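Local coordinates for protein aldehyde dehydrogenase (Bartonella henselae, PDB 3I44) that probably oxidises aldehydes to carboxylic acids with NAD(P)+ as electron acceptor, as other members of the aldehyde dehydrogenase family do, at residues Asn277-Asp282 and Gln313-Lys318; Pro387-Asp392 and Leu409-Phe414; Tyr434-Asp439 and Glu456-Glu461. The protein carries 1 engineered substitution. All blocks are in the same frame, centred on the assembly; numbering follows the deposited sequence.

All three contacts reach one seven-stranded mixed sheet, which fits the catalytic domain of the aldehyde dehydrogenase fold. Along the chain they follow one another, each closing before the next opens. Contact 1 lies where the chain leaves strands 276-279 and 308-312. Contact 2 pairs strands 388-391 and 408-414; contact 3 pairs strands 432-436 and 454-457. The centre of contact 1 is about 12 Å from that of contact 2 and 13 Å from that of contact 3. It touches contact 2 (Tyr316 with Asp392, Phe280 with Phe414) and contact 3 (Asp282 with Ser437), and so stands between them. Contacts 2 and 3, about 19 Å apart between centres, do not touch. Contact 3 alone reaches the second subunit.

Contact 1: Asn277-Asp282 and Gln313-Lys318; sequences NIIFAD and QAIYDK
Ile315 packs its side chain against Ala281, and this pair carries most of the contact. The two segments bury about 160 Å² between them.

The apolar contacts come first. CG2 of Ile315 meets CB of Ala281 at 3.9 Å. CD1 of Ile315 comes equally near to CA of Ala281, also 3.9 Å. The longer branch runs alongside the backbone at Ala281, while CG2 meets the methyl group. CG1 sits between the backbone N and the carbonyl carbon (chi1 56°), a rotamer that sends CD1 on toward the end of strand 276-279. There CD1 reaches CG2 of Ile279 at 4.1 Å, and the two isoleucine side chains cross at about a right angle. At the outer margin CB of Ala281 faces CB of Ala314 at 4.3 Å, where both alanines are exposed.

One contact mixes apolar and polar atoms. CD1 of Ile315 lies 3.6 Å from the carbonyl O of Phe280, which is simple van der Waals contact.

No hydrogen bond crosses between the segments. Tyr316 N binds Gln313 O at 3.0 Å, closing the turn that leads into helix 316-329. Ile315 is the N-cap residue of that helix, and its side chain has no polar atom with which to cap. The N-H of Ala281 is taken by the carboxylate of Glu312, just ahead of the second segment. The CB of Phe280 points away from 313-318, and its ring meets that of Phe414 edge to face.

With no hydrogen bond or salt bridge across it, the contact between the strand exit and the helix start rests on van der Waals contact and on the partial burial of methyl groups, mainly those of Ile315.

Contact 2: Pro387-Asp392 and Leu409-Phe414; sequences PTVFAD and LSLLPF
Leu409 uses both its backbone N-H and its carbonyl to hold the strand that contains Phe390. Its N-H goes to Thr388 O at 3.0 Å. Its own carbonyl O receives Phe390 N at 2.9 Å, in a bond that is almost straight (178° at the hydrogen). Phe390 O then takes Leu411 N at 2.7 Å. Phe390 is thus gripped through N and O by two residues of the other strand, the usual pattern of parallel pairing. The carbonyls also receive weaker CA-H...O contacts, the shortest from Ala391 CA to Leu411 O at 3.3 Å. Asp392 N is about as near to that oxygen, but its angle is too poor for a hydrogen bond.

Strands 388-391 and 408-414 are the two strands of a beta-alpha-beta unit, with the short helix 398-401 in the connection. Other backbone groups bond outward: Val389 and Ala391 to strand 367-370, Thr388 to Pro407, and Ser410 to Thr307, just before strand 308-312.

Thr388 and Asp392 find side-chain partners nearby. Thr388 OG1 is hydrogen-bonded to Arg386 O and to Gly372 N. The carboxylate of Asp392 is shared, OD1 with Tyr316 OH and OD2 with Thr367 OG1. Both its oxygens are therefore satisfied where the strand ends.

Apolar contacts line the face that carries Val389 and Leu409. CG1 of Val389, anti to the backbone N (chi1 177°), meets CD1 of Leu411 at 4.1 Å. CB of Ala391 lies 4.3 Å from CB of Leu411. Helix 316-329 covers Val389 and Ala391 on this face, while Met309 packs against Leu409 and Leu411. On the face of Phe390 and Ser410, the Phe390 ring leads away from Ser410 and packs on Leu368 and Ala366.

Contact 3: Tyr434-Asp439 and Glu456-Glu461; sequences YIQSQD and EVNGHE
The side chains of Tyr434 and Glu456 lie side by side and point the same way; ring and carboxylate planes are 62° apart. OE1 of Glu456 approaches CE1 of Tyr434 obliquely at 3.6 Å. A water lies at the ring edge, in its plane. The His294 ring meets Tyr434 at about 90°, and Tyr434 OH bonds to Asn304 O.

The Asn458 amide grips the backbone of Ser437 at two points. OD1 accepts Ser437 N at 2.9 Å, on a lone pair in the carbonyl plane. ND2 gives its N-H to Ser437 O at 2.8 Å. Ser437 O lies in the amide plane of Asn458, while ND2 stands tilted from the plane of that carbonyl. CG of Asn458 lies beside the backbone N (chi1 -69°), which brings the amide back toward Ser437.

These bonds prolong the parallel pairing of a beta-alpha-beta unit, whose strands 432-436 and 454-457 are joined through helix 440-449. Ile435 N binds Glu456 O, and Asn458 N binds Ile435 O at 2.9 Å. A type I' turn from Val457 to His460 then reverses the chain, with positive phi at Asn458 and Gly459. Val457 O takes both N and ND1 of His460, from opposite faces of its plane.

The same water bridges Gln436 NE2, Glu456 O and Gly459 N. Gln436 NE2 also binds Asn277 OD1. The His460 ring stacks on Tyr496 of the second subunit.

Contact 1: Asn277-Asp282 and Gln313-Lys318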
loop_
_atom_site.group_PDB
_atom_site.type_symbol
_atom_site.label_atom_id
_atom_site.label_comp_id
_atom_site.label_asym_id
_atom_site.label_seq_id
_atom_site.Cartn_x
_atom_site.Cartn_y
_atom_site.Cartn_z
ATOM N N ASN A 277 2.112 -23.984 -13.777
ATOM C CA ASN A 277 1.190 -25.109 -13.528
ATOM C C ASN A 277 2.036 -26.365 -13.351
ATOM O O ASN A 277 2.534 -26.944 -14.351
ATOM C CB ASN A 277 0.222 -25.292 -14.698
ATOM C CG ASN A 277 -0.904 -26.302 -14.400
ATOM O OD1 ASN A 277 -0.959 -26.884 -13.319
ATOM N ND2 ASN A 277 -1.813 -26.487 -15.370
ATOM N N ILE A 278 2.216 -26.762 -12.085
ATOM C CA ILE A 278 3.022 -27.897 -11.720
ATOM C C ILE A 278 2.166 -29.154 -11.720
ATOM O O ILE A 278 1.257 -29.323 -10.881
ATOM C CB ILE A 278 3.675 -27.733 -10.351
ATOM C CG1 ILE A 278 4.579 -26.504 -10.326
ATOM C CG2 ILE A 278 4.444 -29.002 -9.983
ATOM C CD1 ILE A 278 5.062 -26.080 -8.877
ATOM N N ILE A 279 2.458 -30.033 -12.675
ATOM C CA ILE A 279 1.659 -31.265 -12.887
ATOM C C ILE A 279 2.529 -32.478 -12.594
ATOM O O ILE A 279 3.517 -32.749 -13.277
ATOM C CB ILE A 279 1.080 -31.346 -14.290
ATOM C CG1 ILE A 279 0.314 -30.048 -14.593
ATOM C CG2 ILE A 279 0.170 -32.588 -14.445
ATOM C CD1 ILE A 279 -0.436 -30.045 -15.913
ATOM N N PHE A 280 2.181 -33.161 -11.519
ATOM C CA PHE A 280 2.862 -34.375 -11.116
ATOM C C PHE A 280 2.289 -35.578 -11.848
ATOM O O PHE A 280 1.166 -35.534 -12.343
ATOM C CB PHE A 280 2.751 -34.578 -9.604
ATOM C CG PHE A 280 3.623 -33.662 -8.813
ATOM C CD1 PHE A 280 4.950 -33.999 -8.555
ATOM C CD2 PHE A 280 3.137 -32.440 -8.347
ATOM C CE1 PHE A 280 5.758 -33.168 -7.833
ATOM C CE2 PHE A 280 3.957 -31.583 -7.632
ATOM C CZ PHE A 280 5.264 -31.950 -7.355
ATOM N N ALA A 281 3.092 -36.650 -11.908
ATOM C CA ALA A 281 2.670 -37.931 -12.521
ATOM C C ALA A 281 1.379 -38.502 -11.892
ATOM O O ALA A 281 0.632 -39.250 -12.526
ATOM C CB ALA A 281 3.827 -38.971 -12.456
ATOM N N ASP A 282 1.133 -38.159 -10.636
ATOM C CA ASP A 282 -0.028 -38.677 -9.927
ATOM C C ASP A 282 -1.215 -37.724 -9.968
ATOM O O ASP A 282 -2.156 -37.887 -9.186
ATOM C CB ASP A 282 0.334 -39.089 -8.490
ATOM C CG ASP A 282 0.786 -37.897 -7.574
ATOM O OD1 ASP A 282 0.670 -36.713 -7.963
ATOM O OD2 ASP A 282 1.253 -38.181 -6.444
ATOM N N GLN A 313 9.014 -35.604 -14.910
ATOM C CA GLN A 313 9.707 -36.273 -16.041
ATOM C C GLN A 313 8.932 -37.474 -16.569
ATOM O O GLN A 313 8.670 -37.563 -17.770
ATOM C CB GLN A 313 11.129 -36.701 -15.635
ATOM C CG GLN A 313 11.972 -37.249 -16.792
ATOM C CD GLN A 313 12.226 -36.204 -17.854
ATOM O OE1 GLN A 313 11.739 -36.314 -18.983
ATOM N NE2 GLN A 313 12.978 -35.166 -17.491
ATOM N N ALA A 314 8.507 -38.346 -15.651
ATOM C CA ALA A 314 7.728 -39.550 -15.997
ATOM C C ALA A 314 6.553 -39.305 -16.949
ATOM O O ALA A 314 6.241 -40.179 -17.710
ATOM C CB ALA A 314 7.229 -40.250 -14.732
ATOM N N ILE A 315 5.882 -38.145 -16.914
ATOM C CA ILE A 315 4.714 -37.924 -17.806
ATOM C C ILE A 315 4.922 -36.790 -18.823
ATOM O O ILE A 315 3.975 -36.307 -19.462
ATOM C CB ILE A 315 3.389 -37.714 -17.025
ATOM C CG1 ILE A 315 3.531 -36.552 -16.047
ATOM C CG2 ILE A 315 2.961 -39.035 -16.274
ATOM C CD1 ILE A 315 2.239 -35.844 -15.751
ATOM N N TYR A 316 6.180 -36.396 -18.997
ATOM C CA TYR A 316 6.541 -35.318 -19.914
ATOM C C TYR A 316 6.162 -35.627 -21.371
ATOM O O TYR A 316 5.546 -34.801 -22.053
ATOM C CB TYR A 316 8.044 -35.038 -19.772
ATOM C CG TYR A 316 8.560 -33.880 -20.584
ATOM C CD1 TYR A 316 7.890 -32.659 -20.603
ATOM C CD2 TYR A 316 9.750 -33.997 -21.327
ATOM C CE1 TYR A 316 8.377 -31.592 -21.345
ATOM C CE2 TYR A 316 10.253 -32.927 -22.059
ATOM C CZ TYR A 316 9.563 -31.732 -22.071
ATOM O OH TYR A 316 10.037 -30.678 -22.800
ATOM N N ASP A 317 6.505 -36.819 -21.859
ATOM C CA ASP A 317 6.114 -37.201 -23.231
ATOM C C ASP A 317 4.602 -37.213 -23.392
ATOM O O ASP A 317 4.064 -36.689 -24.396
ATOM C CB ASP A 317 6.721 -38.567 -23.635
ATOM C CG ASP A 317 8.222 -38.488 -23.908
ATOM O OD1 ASP A 317 8.781 -37.379 -24.118
ATOM O OD2 ASP A 317 8.860 -39.561 -23.914
ATOM N N LYS A 318 3.911 -37.775 -22.401
ATOM C CA LYS A 318 2.438 -37.728 -22.386
ATOM C C LYS A 318 1.882 -36.284 -22.409
ATOM O O LYS A 318 0.908 -35.971 -23.121
ATOM C CB LYS A 318 1.895 -38.489 -21.170
ATOM C CG LYS A 318 0.382 -38.500 -21.095
ATOM C CD LYS A 318 -0.094 -39.511 -20.070
ATOM C CE LYS A 318 -1.603 -39.655 -20.111
ATOM N NZ LYS A 318 -2.046 -40.803 -19.235
#

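Contact 2: Pro387-Asp392 and Leu409-Phe414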
loop_
_atom_site.group_PDB
_atom_site.type_symbol
_atom_site.label_atom_id
_atom_site.label_comp_id
_atom_site.label_asym_id
_atom_site.label_seq_id
_atom_site.Cartn_x
_atom_site.Cartn_y
_atom_site.Cartn_z
ATOM N N PRO A 387 -3.291 -21.536 -31.915
ATOM C CA PRO A 387 -2.914 -22.204 -30.680
ATOM C C PRO A 387 -1.560 -22.884 -30.818
ATOM O O PRO A 387 -1.368 -23.738 -31.687
ATOM C CB PRO A 387 -4.024 -23.227 -30.480
ATOM C CG PRO A 387 -5.182 -22.673 -31.162
ATOM C CD PRO A 387 -4.657 -21.873 -32.333
ATOM N N THR A 388 -0.619 -22.506 -29.975
ATOM C CA THR A 388 0.772 -22.911 -30.131
ATOM C C THR A 388 1.308 -23.546 -28.857
ATOM O O THR A 388 1.038 -23.065 -27.746
ATOM C CB THR A 388 1.623 -21.646 -30.532
ATOM O OG1 THR A 388 1.099 -21.112 -31.758
ATOM C CG2 THR A 388 3.109 -21.979 -30.682
ATOM N N VAL A 389 2.064 -24.626 -29.012
ATOM C CA VAL A 389 2.720 -25.291 -27.908
ATOM C C VAL A 389 4.227 -25.371 -28.152
ATOM O O VAL A 389 4.663 -25.842 -29.211
ATOM C CB VAL A 389 2.114 -26.716 -27.680
ATOM C CG1 VAL A 389 2.835 -27.463 -26.588
ATOM C CG2 VAL A 389 0.610 -26.646 -27.358
ATOM N N PHE A 390 5.023 -24.943 -27.161
ATOM C CA PHE A 390 6.460 -25.190 -27.131
ATOM C C PHE A 390 6.802 -26.168 -26.025
ATOM O O PHE A 390 6.175 -26.128 -24.961
ATOM C CB PHE A 390 7.218 -23.881 -26.877
ATOM C CG PHE A 390 7.200 -22.926 -28.028
ATOM C CD1 PHE A 390 8.114 -23.068 -29.074
ATOM C CD2 PHE A 390 6.272 -21.895 -28.082
ATOM C CE1 PHE A 390 8.110 -22.173 -30.150
ATOM C CE2 PHE A 390 6.256 -21.001 -29.146
ATOM C CZ PHE A 390 7.191 -21.136 -30.181
ATOM N N ALA A 391 7.795 -27.030 -26.270
ATOM C CA ALA A 391 8.334 -27.956 -25.282
ATOM C C ALA A 391 9.845 -27.755 -25.198
ATOM O O ALA A 391 10.421 -27.016 -26.015
ATOM C CB ALA A 391 7.990 -29.422 -25.623
ATOM N N ASP A 392 10.481 -28.394 -24.212
ATOM C CA ASP A 392 11.899 -28.184 -23.923
ATOM C C ASP A 392 12.233 -26.688 -23.805
ATOM O O ASP A 392 13.233 -26.214 -24.349
ATOM C CB ASP A 392 12.740 -28.877 -24.997
ATOM C CG ASP A 392 12.256 -30.296 -25.246
ATOM O OD1 ASP A 392 12.134 -31.028 -24.235
ATOM O OD2 ASP A 392 11.951 -30.656 -26.419
ATOM N N LEU A 409 1.486 -21.867 -25.070
ATOM C CA LEU A 409 1.872 -22.622 -23.886
ATOM C C LEU A 409 3.328 -23.029 -23.969
ATOM O O LEU A 409 3.780 -23.437 -25.037
ATOM C CB LEU A 409 0.997 -23.867 -23.811
ATOM C CG LEU A 409 1.280 -24.868 -22.704
ATOM C CD1 LEU A 409 1.001 -24.232 -21.349
ATOM C CD2 LEU A 409 0.422 -26.118 -22.874
ATOM N N SER A 410 4.045 -22.941 -22.842
ATOM C CA SER A 410 5.404 -23.438 -22.722
ATOM C C SER A 410 5.498 -24.649 -21.772
ATOM O O SER A 410 5.113 -24.533 -20.607
ATOM C CB SER A 410 6.310 -22.301 -22.222
ATOM O OG SER A 410 6.349 -21.226 -23.144
ATOM N N LEU A 411 6.004 -25.791 -22.262
ATOM C CA LEU A 411 6.222 -27.004 -21.440
ATOM C C LEU A 411 7.685 -27.231 -21.197
ATOM O O LEU A 411 8.522 -27.025 -22.103
ATOM C CB LEU A 411 5.704 -28.281 -22.134
ATOM C CG LEU A 411 4.248 -28.682 -22.030
ATOM C CD1 LEU A 411 3.418 -27.531 -22.538
ATOM C CD2 LEU A 411 3.971 -29.972 -22.833
ATOM N N LEU A 412 7.984 -27.710 -20.001
ATOM C CA LEU A 412 9.300 -28.209 -19.662
ATOM C C LEU A 412 9.170 -29.217 -18.509
ATOM O O LEU A 412 8.186 -29.191 -17.775
ATOM C CB LEU A 412 10.222 -27.074 -19.270
ATOM C CG LEU A 412 9.722 -26.044 -18.257
ATOM C CD1 LEU A 412 10.929 -25.460 -17.578
ATOM C CD2 LEU A 412 8.836 -24.906 -18.909
ATOM N N PRO A 413 10.138 -30.130 -18.373
ATOM C CA PRO A 413 10.072 -31.147 -17.326
ATOM C C PRO A 413 10.781 -30.763 -16.044
ATOM O O PRO A 413 11.604 -29.841 -16.026
ATOM C CB PRO A 413 10.801 -32.331 -17.960
ATOM C CG PRO A 413 11.891 -31.676 -18.749
ATOM C CD PRO A 413 11.276 -30.362 -19.281
ATOM N N PHE A 414 10.441 -31.457 -14.963
ATOM C CA PHE A 414 11.239 -31.400 -13.745
ATOM C C PHE A 414 11.421 -32.803 -13.201
ATOM O O PHE A 414 10.642 -33.694 -13.517
ATOM C CB PHE A 414 10.624 -30.481 -12.688
ATOM C CG PHE A 414 9.349 -30.990 -12.095
ATOM C CD1 PHE A 414 9.369 -31.839 -10.981
ATOM C CD2 PHE A 414 8.127 -30.628 -12.637
ATOM C CE1 PHE A 414 8.181 -32.313 -10.430
ATOM C CE2 PHE A 414 6.938 -31.094 -12.089
ATOM C CZ PHE A 414 6.963 -31.925 -10.978
#

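Contact 3: Tyr434-Asp439 and Glu456-Glu461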
loop_
_atom_site.group_PDB
_atom_site.type_symbol
_atom_site.label_atom_id
_atom_site.label_comp_id
_atom_site.label_asym_id
_atom_site.label_seq_id
_atom_site.Cartn_x
_atom_site.Cartn_y
_atom_site.Cartn_z
ATOM N N TYR A 434 -0.421 -22.877 -10.052
ATOM C CA TYR A 434 -1.329 -24.014 -10.142
ATOM C C TYR A 434 -0.549 -25.300 -9.838
ATOM O O TYR A 434 0.633 -25.460 -10.221
ATOM C CB TYR A 434 -1.960 -24.095 -11.538
ATOM C CG TYR A 434 -2.721 -22.852 -11.963
ATOM C CD1 TYR A 434 -4.106 -22.831 -11.944
ATOM C CD2 TYR A 434 -2.052 -21.691 -12.387
ATOM C CE1 TYR A 434 -4.830 -21.678 -12.325
ATOM C CE2 TYR A 434 -2.758 -20.562 -12.770
ATOM C CZ TYR A 434 -4.156 -20.556 -12.731
ATOM O OH TYR A 434 -4.892 -19.447 -13.109
ATOM N N ILE A 435 -1.196 -26.228 -9.142
ATOM C CA ILE A 435 -0.535 -27.510 -8.746
ATOM C C ILE A 435 -1.526 -28.618 -8.966
ATOM O O ILE A 435 -2.680 -28.514 -8.518
ATOM C CB ILE A 435 -0.137 -27.529 -7.268
ATOM C CG1 ILE A 435 0.781 -26.347 -6.917
ATOM C CG2 ILE A 435 0.559 -28.870 -6.868
ATOM C CD1 ILE A 435 0.907 -26.091 -5.396
ATOM N N GLN A 436 -1.101 -29.664 -9.688
ATOM C CA GLN A 436 -1.912 -30.849 -9.892
ATOM C C GLN A 436 -1.228 -32.083 -9.334
ATOM O O GLN A 436 -0.170 -32.508 -9.837
ATOM C CB GLN A 436 -2.229 -31.049 -11.371
ATOM C CG GLN A 436 -2.408 -29.767 -12.159
ATOM C CD GLN A 436 -3.521 -28.847 -11.656
ATOM O OE1 GLN A 436 -4.620 -29.282 -11.271
ATOM N NE2 GLN A 436 -3.252 -27.539 -11.737
ATOM N N SER A 437 -1.811 -32.638 -8.267
ATOM C CA SER A 437 -1.372 -33.924 -7.712
ATOM C C SER A 437 -2.454 -34.514 -6.813
ATOM O O SER A 437 -3.136 -33.791 -6.073
ATOM C CB SER A 437 -0.095 -33.760 -6.895
ATOM O OG SER A 437 0.202 -34.921 -6.113
ATOM N N GLN A 438 -2.614 -35.834 -6.881
ATOM C CA GLN A 438 -3.580 -36.502 -6.005
ATOM C C GLN A 438 -3.021 -36.749 -4.612
ATOM O O GLN A 438 -3.774 -37.189 -3.752
ATOM C CB GLN A 438 -4.139 -37.778 -6.664
ATOM C CG GLN A 438 -5.121 -37.404 -7.734
ATOM C CD GLN A 438 -5.634 -38.574 -8.512
ATOM O OE1 GLN A 438 -6.796 -38.934 -8.374
ATOM N NE2 GLN A 438 -4.796 -39.144 -9.367
ATOM N N ASP A 439 -1.714 -36.442 -4.395
ATOM C CA ASP A 439 -1.072 -36.529 -3.068
ATOM C C ASP A 439 -1.256 -35.200 -2.287
ATOM O O ASP A 439 -0.537 -34.220 -2.534
ATOM C CB ASP A 439 0.394 -36.844 -3.244
ATOM C CG ASP A 439 1.125 -37.042 -1.937
ATOM O OD1 ASP A 439 0.609 -36.709 -0.861
ATOM O OD2 ASP A 439 2.273 -37.510 -2.012
ATOM N N GLU A 456 -4.173 -22.192 -7.095
ATOM C CA GLU A 456 -5.294 -23.118 -7.394
ATOM C C GLU A 456 -4.803 -24.563 -7.473
ATOM O O GLU A 456 -3.987 -24.914 -8.343
ATOM C CB GLU A 456 -6.014 -22.732 -8.678
ATOM C CG GLU A 456 -6.656 -21.340 -8.562
ATOM C CD GLU A 456 -7.520 -20.950 -9.751
ATOM O OE1 GLU A 456 -7.929 -21.852 -10.537
ATOM O OE2 GLU A 456 -7.758 -19.722 -9.866
ATOM N N VAL A 457 -5.316 -25.389 -6.565
ATOM C CA VAL A 457 -4.946 -26.813 -6.479
ATOM C C VAL A 457 -6.010 -27.698 -7.103
ATOM O O VAL A 457 -7.218 -27.590 -6.782
ATOM C CB VAL A 457 -4.743 -27.232 -4.988
ATOM C CG1 VAL A 457 -4.342 -28.758 -4.817
ATOM C CG2 VAL A 457 -3.691 -26.349 -4.353
ATOM N N ASN A 458 -5.555 -28.581 -7.996
ATOM C CA ASN A 458 -6.351 -29.639 -8.608
ATOM C C ASN A 458 -7.632 -29.135 -9.280
ATOM O O ASN A 458 -8.686 -29.736 -9.171
ATOM C CB ASN A 458 -6.620 -30.728 -7.583
ATOM C CG ASN A 458 -5.377 -31.471 -7.237
ATOM O OD1 ASN A 458 -4.469 -31.578 -8.073
ATOM N ND2 ASN A 458 -5.279 -31.959 -5.999
ATOM N N GLY A 459 -7.525 -27.985 -9.952
ATOM C CA GLY A 459 -8.652 -27.420 -10.652
ATOM C C GLY A 459 -9.691 -26.756 -9.783
ATOM O O GLY A 459 -10.721 -26.315 -10.298
ATOM N N HIS A 460 -9.448 -26.674 -8.470
ATOM C CA HIS A 460 -10.389 -25.985 -7.582
ATOM C C HIS A 460 -10.246 -24.469 -7.624
ATOM O O HIS A 460 -9.209 -23.907 -7.316
ATOM C CB HIS A 460 -10.238 -26.479 -6.152
ATOM C CG HIS A 460 -10.653 -27.902 -5.969
ATOM N ND1 HIS A 460 -9.748 -28.923 -5.781
ATOM C CD2 HIS A 460 -11.879 -28.478 -5.972
ATOM C CE1 HIS A 460 -10.398 -30.068 -5.658
ATOM N NE2 HIS A 460 -11.693 -29.827 -5.779
ATOM N N GLU A 461 -11.332 -23.807 -7.962
ATOM C CA GLU A 461 -11.371 -22.359 -7.968
ATOM C C GLU A 461 -11.369 -21.814 -6.541
ATOM O O GLU A 461 -11.702 -22.535 -5.581
ATOM C CB GLU A 461 -12.590 -21.889 -8.761
ATOM C CG GLU A 461 -12.477 -22.281 -10.223
ATOM C CD GLU A 461 -13.595 -21.739 -11.113
ATOM O OE1 GLU A 461 -14.720 -21.440 -10.618
ATOM O OE2 GLU A 461 -13.328 -21.638 -12.330
HETATM O O HOH W 1 -5.453 -26.057 -10.461
#